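Local atomic coordinates of 2-dehydropantoate 2-reductase (Geobacter metallireducens, PDB entry 3HN2), a protein that probably catalyses the NADPH-dependent reduction of ketopantoate (2-dehydropantoate) to (R)-pantoate, the second step of pantoate formation on the route to pantothenate. Residues W184-V188 and V224-A228; G14-G18 and H140-I146; M221-I225 and I237-V242. One frame throughout, in Å; residues are numbered along the deposited sequence.

Interaction 1 (W184-V188 and V224-A228)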
loop_
_atom_site.group_PDB
_atom_site.type_symbol
_atom_site.label_atom_id
_atom_site.label_comp_id
_atom_site.label_asym_id
_atom_site.label_seq_id
_atom_site.Cartn_x
_atom_site.Cartn_y
_atom_site.Cartn_z
ATOM N N TRP A 184 18.616 5.340 3.230
ATOM C CA TRP A 184 18.043 5.948 4.421
ATOM C C TRP A 184 16.529 6.123 4.315
ATOM O O TRP A 184 15.822 6.045 5.320
ATOM C CB TRP A 184 18.702 7.297 4.692
ATOM C CG TRP A 184 19.985 7.194 5.447
ATOM C CD1 TRP A 184 21.250 7.280 4.933
ATOM C CD2 TRP A 184 20.138 6.985 6.858
ATOM N NE1 TRP A 184 22.179 7.141 5.937
ATOM C CE2 TRP A 184 21.526 6.953 7.127
ATOM C CE3 TRP A 184 19.239 6.810 7.917
ATOM C CZ2 TRP A 184 22.036 6.762 8.416
ATOM C CZ3 TRP A 184 19.749 6.623 9.203
ATOM C CH2 TRP A 184 21.135 6.601 9.437
ATOM N N GLU A 185 16.050 6.360 3.096
ATOM C CA GLU A 185 14.624 6.462 2.816
ATOM C C GLU A 185 13.911 5.152 3.141
ATOM O O GLU A 185 12.821 5.168 3.705
ATOM C CB GLU A 185 14.385 6.847 1.352
ATOM C CG GLU A 185 14.795 8.275 0.968
ATOM C CD GLU A 185 14.370 8.653 -0.450
ATOM O OE1 GLU A 185 14.332 7.765 -1.332
ATOM O OE2 GLU A 185 14.075 9.845 -0.684
ATOM N N LYS A 186 14.541 4.026 2.799
ATOM C CA LYS A 186 13.973 2.707 3.079
ATOM C C LYS A 186 14.124 2.321 4.546
ATOM O O LYS A 186 13.334 1.533 5.065
ATOM C CB LYS A 186 14.600 1.628 2.195
ATOM C CG LYS A 186 13.645 0.478 1.915
ATOM C CD LYS A 186 14.368 -0.838 1.718
ATOM C CE LYS A 186 13.379 -1.993 1.731
ATOM N NZ LYS A 186 14.020 -3.297 1.408
ATOM N N LEU A 187 15.144 2.879 5.201
ATOM C CA LEU A 187 15.364 2.696 6.640
ATOM C C LEU A 187 14.255 3.327 7.475
ATOM O O LEU A 187 13.955 2.850 8.566
ATOM C CB LEU A 187 16.734 3.256 7.058
ATOM C CG LEU A 187 17.898 2.313 7.408
ATOM C CD1 LEU A 187 17.691 0.859 6.961
ATOM C CD2 LEU A 187 19.244 2.856 6.884
ATOM N N VAL A 188 13.652 4.395 6.952
ATOM C CA VAL A 188 12.497 5.035 7.577
ATOM C C VAL A 188 11.314 4.063 7.685
ATOM O O VAL A 188 10.513 4.159 8.610
ATOM C CB VAL A 188 12.087 6.335 6.838
ATOM C CG1 VAL A 188 10.760 6.908 7.383
ATOM C CG2 VAL A 188 13.172 7.372 6.976
ATOM N N VAL A 224 15.240 8.287 12.633
ATOM C CA VAL A 224 15.893 7.780 11.426
ATOM C C VAL A 224 16.136 8.899 10.413
ATOM O O VAL A 224 17.211 8.969 9.805
ATOM C CB VAL A 224 15.062 6.639 10.782
ATOM C CG1 VAL A 224 15.738 6.088 9.539
ATOM C CG2 VAL A 224 14.834 5.513 11.782
ATOM N N ILE A 225 15.144 9.774 10.257
ATOM C CA ILE A 225 15.254 10.968 9.415
ATOM C C ILE A 225 16.338 11.931 9.932
ATOM O O ILE A 225 17.154 12.434 9.144
ATOM C CB ILE A 225 13.881 11.678 9.266
ATOM C CG1 ILE A 225 12.959 10.865 8.355
ATOM C CG2 ILE A 225 14.035 13.079 8.692
ATOM C CD1 ILE A 225 11.483 11.267 8.441
ATOM N N ALA A 226 16.364 12.152 11.247
ATOM C CA ALA A 226 17.368 13.012 11.880
ATOM C C ALA A 226 18.786 12.450 11.727
ATOM O O ALA A 226 19.751 13.200 11.532
ATOM C CB ALA A 226 17.041 13.223 13.330
ATOM N N GLY A 227 18.895 11.127 11.798
ATOM C CA GLY A 227 20.152 10.433 11.570
ATOM C C GLY A 227 20.529 10.421 10.105
ATOM O O GLY A 227 21.704 10.288 9.765
ATOM N N ALA A 228 19.530 10.560 9.236
ATOM C CA ALA A 228 19.755 10.610 7.795
ATOM C C ALA A 228 20.221 11.988 7.349
ATOM O O ALA A 228 21.142 12.102 6.553
ATOM C CB ALA A 228 18.498 10.225 7.048
#
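Two helical turns run almost antiparallel here, their axes at 167° and 9.5 Å apart. The pairing of W184 with A228 (CA–CA 6.0 Å) and of V188 with V224 (CA–CA 5.8 Å) fixes the register. V224 is the main bump: its CG1 drops into a hollow walled by W184 CE3 (3.9 Å), L187 CB (3.9 Å) and V188 CG2 (3.8 Å), and approaches the backbone N of V188 to 3.7 Å. In turn, the W184 indole lies against the turn 224–228. A228 CA sits over the six-membered ring of W184, 3.9 Å from the centroid and 19° off the normal, a CH-pi contact, while A228 CB reaches W184 CE3 at 3.6 Å. G227 offers no side chain, and its O lies 3.7 Å from W184 CH2 over the ring face. V188 CG2 extends the seam to I225 CG1 (3.8 Å). Small residues facing a broad indole give this wholly buried seam its fit, an antiparallel helix-helix packing within the all-helical C-terminal domain of ketopantoate reductases.

Interaction 2 (G14-G18 and H140-I146); sequences GLYYG and HLGAGRI
This contact belongs to the Rossmann-type nucleotide-binding domain: the first turn of helix 14-23, beginning at G14 of a sequence consistent with the GxGxxG dinucleotide-binding motif, packs against the start of strand 142-150. The short axes pass 11.2 Å apart at -74°, so long side chains must bridge the gap; the nearest CA pairs are Y16–H140 (7.6 Å) and Y17–G144 (8.6 Å). The 14-18 turn is regular, with G18 N bonded to G14 O at 3.1 Å. Opposite it the chain is irregular: L141 and G142 (phi/psi 175/167) both face C129 in a classic beta bulge, A143 follows at 54/-143, and G144 (127/0) with R145 faces F127 in a G1 bulge. The angles at G144 call for glycine, and a CB there would point at the two tyrosines.

Aromatic contacts come first. Y16 (chi1 t, 174°) and H140 (chi1 t, 161°) form an offset stack, centroids 4.5 Å apart and planes at 24°, with Y16 OH over the imidazole, 3.3 Å from H140 CE1. Y17, with chi1 m (-72°), swings its ring across to the strand, where I146 CD1 makes a CH-pi contact over one face, 3.9 Å from the centroid and 19° off the normal; I146 CG1 lies 3.6 Å from Y17 OH.

Two hydrogen bonds complete the contact. H140 NE2 donates to A143 O (2.9 Å, 155°), tying the imidazole to its own bulged segment. Across the interface, Y17 OH donates to G144 O at 2.6 Å, with the carbonyl oxygen near the plane of the phenol ring.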
loop_
_atom_site.group_PDB
_atom_site.type_symbol
_atom_site.label_atom_id
_atom_site.label_comp_id
_atom_site.label_asym_id
_atom_site.label_seq_id
_atom_site.Cartn_x
_atom_site.Cartn_y
_atom_site.Cartn_z
ATOM N N GLY A 14 16.817 -12.901 -4.309
ATOM C CA GLY A 14 17.865 -13.263 -5.254
ATOM C C GLY A 14 17.377 -14.251 -6.295
ATOM O O GLY A 14 17.731 -14.151 -7.477
ATOM N N LEU A 15 16.555 -15.200 -5.851
ATOM C CA LEU A 15 15.947 -16.176 -6.744
ATOM C C LEU A 15 14.921 -15.518 -7.653
ATOM O O LEU A 15 14.956 -15.724 -8.866
ATOM C CB LEU A 15 15.307 -17.320 -5.954
ATOM C CG LEU A 15 16.185 -18.422 -5.348
ATOM C CD1 LEU A 15 15.328 -19.397 -4.566
ATOM C CD2 LEU A 15 16.984 -19.170 -6.408
ATOM N N TYR A 16 14.032 -14.718 -7.059
ATOM C CA TYR A 16 12.965 -14.016 -7.784
ATOM C C TYR A 16 13.484 -13.132 -8.909
ATOM O O TYR A 16 12.991 -13.208 -10.032
ATOM C CB TYR A 16 12.111 -13.188 -6.819
ATOM C CG TYR A 16 11.075 -12.304 -7.482
ATOM C CD1 TYR A 16 9.955 -12.852 -8.114
ATOM C CD2 TYR A 16 11.201 -10.916 -7.462
ATOM C CE1 TYR A 16 8.997 -12.037 -8.721
ATOM C CE2 TYR A 16 10.246 -10.093 -8.057
ATOM C CZ TYR A 16 9.146 -10.660 -8.682
ATOM O OH TYR A 16 8.206 -9.847 -9.275
ATOM N N TYR A 17 14.478 -12.305 -8.604
ATOM C CA TYR A 17 15.062 -11.419 -9.607
ATOM C C TYR A 17 15.875 -12.168 -10.655
ATOM O O TYR A 17 15.817 -11.834 -11.836
ATOM C CB TYR A 17 15.891 -10.312 -8.953
ATOM C CG TYR A 17 15.053 -9.263 -8.259
ATOM C CD1 TYR A 17 13.913 -8.732 -8.867
ATOM C CD2 TYR A 17 15.403 -8.792 -6.998
ATOM C CE1 TYR A 17 13.139 -7.767 -8.227
ATOM C CE2 TYR A 17 14.642 -7.828 -6.353
ATOM C CZ TYR A 17 13.515 -7.317 -6.971
ATOM O OH TYR A 17 12.769 -6.362 -6.324
ATOM N N GLY A 18 16.602 -13.191 -10.222
ATOM C CA GLY A 18 17.380 -14.028 -11.134
ATOM C C GLY A 18 16.514 -14.833 -12.084
ATOM O O GLY A 18 16.877 -15.029 -13.248
ATOM N N HIS A 140 5.982 -14.588 -4.770
ATOM C CA HIS A 140 6.003 -13.133 -4.913
ATOM C C HIS A 140 4.613 -12.573 -4.646
ATOM O O HIS A 140 3.693 -12.756 -5.446
ATOM C CB HIS A 140 6.506 -12.746 -6.308
ATOM C CG HIS A 140 6.158 -11.347 -6.726
ATOM N ND1 HIS A 140 5.360 -11.077 -7.818
ATOM C CD2 HIS A 140 6.495 -10.146 -6.200
ATOM C CE1 HIS A 140 5.228 -9.769 -7.951
ATOM N NE2 HIS A 140 5.905 -9.182 -6.980
ATOM N N LEU A 141 4.472 -11.888 -3.515
ATOM C CA LEU A 141 3.161 -11.453 -3.025
ATOM C C LEU A 141 2.799 -10.023 -3.422
ATOM O O LEU A 141 1.629 -9.635 -3.348
ATOM C CB LEU A 141 3.067 -11.621 -1.501
ATOM C CG LEU A 141 3.513 -12.944 -0.863
ATOM C CD1 LEU A 141 3.349 -12.878 0.652
ATOM C CD2 LEU A 141 2.770 -14.154 -1.442
ATOM N N GLY A 142 3.799 -9.248 -3.834
ATOM C CA GLY A 142 3.588 -7.857 -4.228
ATOM C C GLY A 142 4.855 -7.092 -4.560
ATOM O O GLY A 142 5.962 -7.551 -4.268
ATOM N N ALA A 143 4.667 -5.926 -5.179
ATOM C CA ALA A 143 5.731 -4.967 -5.502
ATOM C C ALA A 143 6.892 -5.580 -6.295
ATOM O O ALA A 143 6.670 -6.435 -7.151
ATOM C CB ALA A 143 6.215 -4.249 -4.232
ATOM N N GLY A 144 8.117 -5.144 -6.016
ATOM C CA GLY A 144 9.296 -5.701 -6.668
ATOM C C GLY A 144 10.168 -4.642 -7.304
ATOM O O GLY A 144 11.199 -4.960 -7.897
ATOM N N ARG A 145 9.753 -3.383 -7.177
ATOM C CA ARG A 145 10.464 -2.256 -7.781
ATOM C C ARG A 145 11.845 -2.018 -7.164
ATOM O O ARG A 145 12.084 -2.365 -6.008
ATOM C CB ARG A 145 9.604 -0.987 -7.743
ATOM C CG ARG A 145 9.329 -0.429 -6.368
ATOM C CD ARG A 145 8.655 0.930 -6.466
ATOM N NE ARG A 145 8.690 1.641 -5.191
ATOM C CZ ARG A 145 9.679 2.444 -4.801
ATOM N NH1 ARG A 145 10.728 2.652 -5.585
ATOM N NH2 ARG A 145 9.617 3.043 -3.621
ATOM N N ILE A 146 12.761 -1.463 -7.959
ATOM C CA ILE A 146 14.152 -1.264 -7.541
ATOM C C ILE A 146 14.612 0.156 -7.892
ATOM O O ILE A 146 14.314 0.655 -8.978
ATOM C CB ILE A 146 15.114 -2.300 -8.220
ATOM C CG1 ILE A 146 14.690 -3.745 -7.944
ATOM C CG2 ILE A 146 16.576 -2.107 -7.765
ATOM C CD1 ILE A 146 15.560 -4.787 -8.644
#

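Interaction 3 (M221-I225 and I237-V242); sequences MLEVI and IADGYV
I225 lays its side chain along the inner side of the 237-242 bend, losing 100 Å² of surface to it. With chi1 m (-73°) and chi2 t (164°), I225 CD1 reaches V242 CG2 at 3.8 Å and D239 CA at 4.2 Å, whereas I225 CG2 lies 3.6 Å from I237 O and I225 CG1 4.2 Å from I237 CG2.

The first segment is regular helix, with I225 N bonded to M221 O at 3.1 Å. The second starts extended, I237 to D239 having phi near -76° to -81° and psi of 118° to 158°; it reverses at G240 (106/-32), whose angles demand glycine, and enters helical angles at Y241 and V242. Nearest CA pairs set the register: M221–V242 6.3 Å, I225–I237 6.5 Å and L222–D239 6.9 Å.

Near the helical end of the bend, V242 (chi1 t, 168°) places CG2 3.9 Å from M221 CB and 4.3 Å from L222 CG. Toward solvent, L222 CD2 meets D239 OD1 at 3.5 Å, a van der Waals contact. I237 O is hydrogen-bonded to N229 ND2, joining the connection to the end of helix 211-229.

The segments thus pack the entry to helix 241-249 against helix 211-229 in the C-terminal domain. The contact is mainly apolar, without direct hydrogen bonds or salt bridges, so between these two segments the association rests on packing, chiefly of I225 and V242.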
loop_
_atom_site.group_PDB
_atom_site.type_symbol
_atom_site.label_atom_id
_atom_site.label_comp_id
_atom_site.label_asym_id
_atom_site.label_seq_id
_atom_site.Cartn_x
_atom_site.Cartn_y
_atom_site.Cartn_z
ATOM N N MET A 221 10.445 6.902 13.352
ATOM C CA MET A 221 10.651 7.453 12.020
ATOM C C MET A 221 11.380 8.790 11.994
ATOM O O MET A 221 12.329 8.961 11.215
ATOM C CB MET A 221 9.328 7.588 11.300
ATOM C CG MET A 221 8.842 6.284 10.737
ATOM S SD MET A 221 7.539 6.553 9.535
ATOM C CE MET A 221 7.320 4.855 9.060
ATOM N N LEU A 222 10.952 9.722 12.850
ATOM C CA LEU A 222 11.629 11.019 12.980
ATOM C C LEU A 222 13.119 10.937 13.371
ATOM O O LEU A 222 13.900 11.814 13.006
ATOM C CB LEU A 222 10.890 11.918 13.964
ATOM C CG LEU A 222 9.584 12.531 13.457
ATOM C CD1 LEU A 222 8.620 12.880 14.606
ATOM C CD2 LEU A 222 9.872 13.737 12.602
ATOM N N GLU A 223 13.489 9.894 14.111
ATOM C CA GLU A 223 14.858 9.689 14.562
ATOM C C GLU A 223 15.742 9.248 13.410
ATOM O O GLU A 223 16.837 9.775 13.233
ATOM C CB GLU A 223 14.910 8.652 15.684
ATOM C CG GLU A 223 14.364 9.139 17.016
ATOM C CD GLU A 223 14.518 8.117 18.131
ATOM O OE1 GLU A 223 15.251 7.115 17.955
ATOM O OE2 GLU A 223 13.898 8.325 19.195
ATOM N N VAL A 224 15.240 8.287 12.633
ATOM C CA VAL A 224 15.893 7.780 11.426
ATOM C C VAL A 224 16.136 8.899 10.413
ATOM O O VAL A 224 17.211 8.969 9.805
ATOM C CB VAL A 224 15.062 6.639 10.782
ATOM C CG1 VAL A 224 15.738 6.088 9.539
ATOM C CG2 VAL A 224 14.834 5.513 11.782
ATOM N N ILE A 225 15.144 9.774 10.257
ATOM C CA ILE A 225 15.254 10.968 9.415
ATOM C C ILE A 225 16.338 11.931 9.932
ATOM O O ILE A 225 17.154 12.434 9.144
ATOM C CB ILE A 225 13.881 11.678 9.266
ATOM C CG1 ILE A 225 12.959 10.865 8.355
ATOM C CG2 ILE A 225 14.035 13.079 8.692
ATOM C CD1 ILE A 225 11.483 11.267 8.441
ATOM N N ILE A 237 16.031 14.903 3.574
ATOM C CA ILE A 237 14.767 14.187 3.760
ATOM C C ILE A 237 13.927 14.996 4.725
ATOM O O ILE A 237 14.331 15.246 5.866
ATOM C CB ILE A 237 14.962 12.751 4.309
ATOM C CG1 ILE A 237 15.951 11.967 3.434
ATOM C CG2 ILE A 237 13.622 12.026 4.401
ATOM C CD1 ILE A 237 16.380 10.642 4.014
ATOM N N ALA A 238 12.777 15.441 4.242
ATOM C CA ALA A 238 11.841 16.189 5.065
ATOM C C ALA A 238 11.056 15.197 5.883
ATOM O O ALA A 238 10.866 14.064 5.447
ATOM C CB ALA A 238 10.902 16.991 4.182
ATOM N N ASP A 239 10.617 15.605 7.074
ATOM C CA ASP A 239 9.510 14.895 7.729
ATOM C C ASP A 239 8.224 15.311 7.038
ATOM O O ASP A 239 8.164 16.370 6.404
ATOM C CB ASP A 239 9.446 15.089 9.252
ATOM C CG ASP A 239 9.920 16.453 9.712
ATOM O OD1 ASP A 239 10.710 16.504 10.682
ATOM O OD2 ASP A 239 9.501 17.471 9.125
ATOM N N GLY A 240 7.200 14.476 7.161
ATOM C CA GLY A 240 6.098 14.494 6.213
ATOM C C GLY A 240 6.282 13.267 5.343
ATOM O O GLY A 240 5.296 12.669 4.905
ATOM N N TYR A 241 7.547 12.877 5.109
ATOM C CA TYR A 241 7.850 11.533 4.586
ATOM C C TYR A 241 7.397 10.466 5.599
ATOM O O TYR A 241 7.207 9.302 5.235
ATOM C CB TYR A 241 9.341 11.344 4.170
ATOM C CG TYR A 241 9.605 9.966 3.552
ATOM C CD1 TYR A 241 10.215 8.972 4.271
ATOM C CD2 TYR A 241 9.155 9.659 2.280
ATOM C CE1 TYR A 241 10.395 7.717 3.733
ATOM C CE2 TYR A 241 9.334 8.406 1.727
ATOM C CZ TYR A 241 9.968 7.448 2.457
ATOM O OH TYR A 241 10.158 6.169 1.922
ATOM N N VAL A 242 7.232 10.883 6.858
ATOM C CA VAL A 242 6.603 10.088 7.917
ATOM C C VAL A 242 5.167 9.778 7.522
ATOM O O VAL A 242 4.820 8.611 7.332
ATOM C CB VAL A 242 6.603 10.831 9.285
ATOM C CG1 VAL A 242 5.693 10.128 10.310
ATOM C CG2 VAL A 242 7.994 10.945 9.836
#

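Overall arrangement
Interaction 2 comes first along the chain and lies in the N-terminal Rossmann-type domain; interactions 1 and 3 follow in the helical C-terminal domain. Centre to centre, interaction 2 is about 23 Å from interaction 1 and 26 Å from interaction 3, with no touch. The centres of interactions 1 and 3 lie about 6 Å apart, and the two contacts touch, sharing V224 and I225 on helix 211-229. V224 faces helix 179-200 while I225 serves chiefly the 237-242 bend, so one helix packs against two neighbours; A228 CB to I237 CD1 (3.7 Å) and V188 CG1 to Y241 CE1 (3.8 Å) join the contacts directly. The three thus sample both domains of this reductase: one the nucleotide-binding fold, two adjoining around helix 211-229.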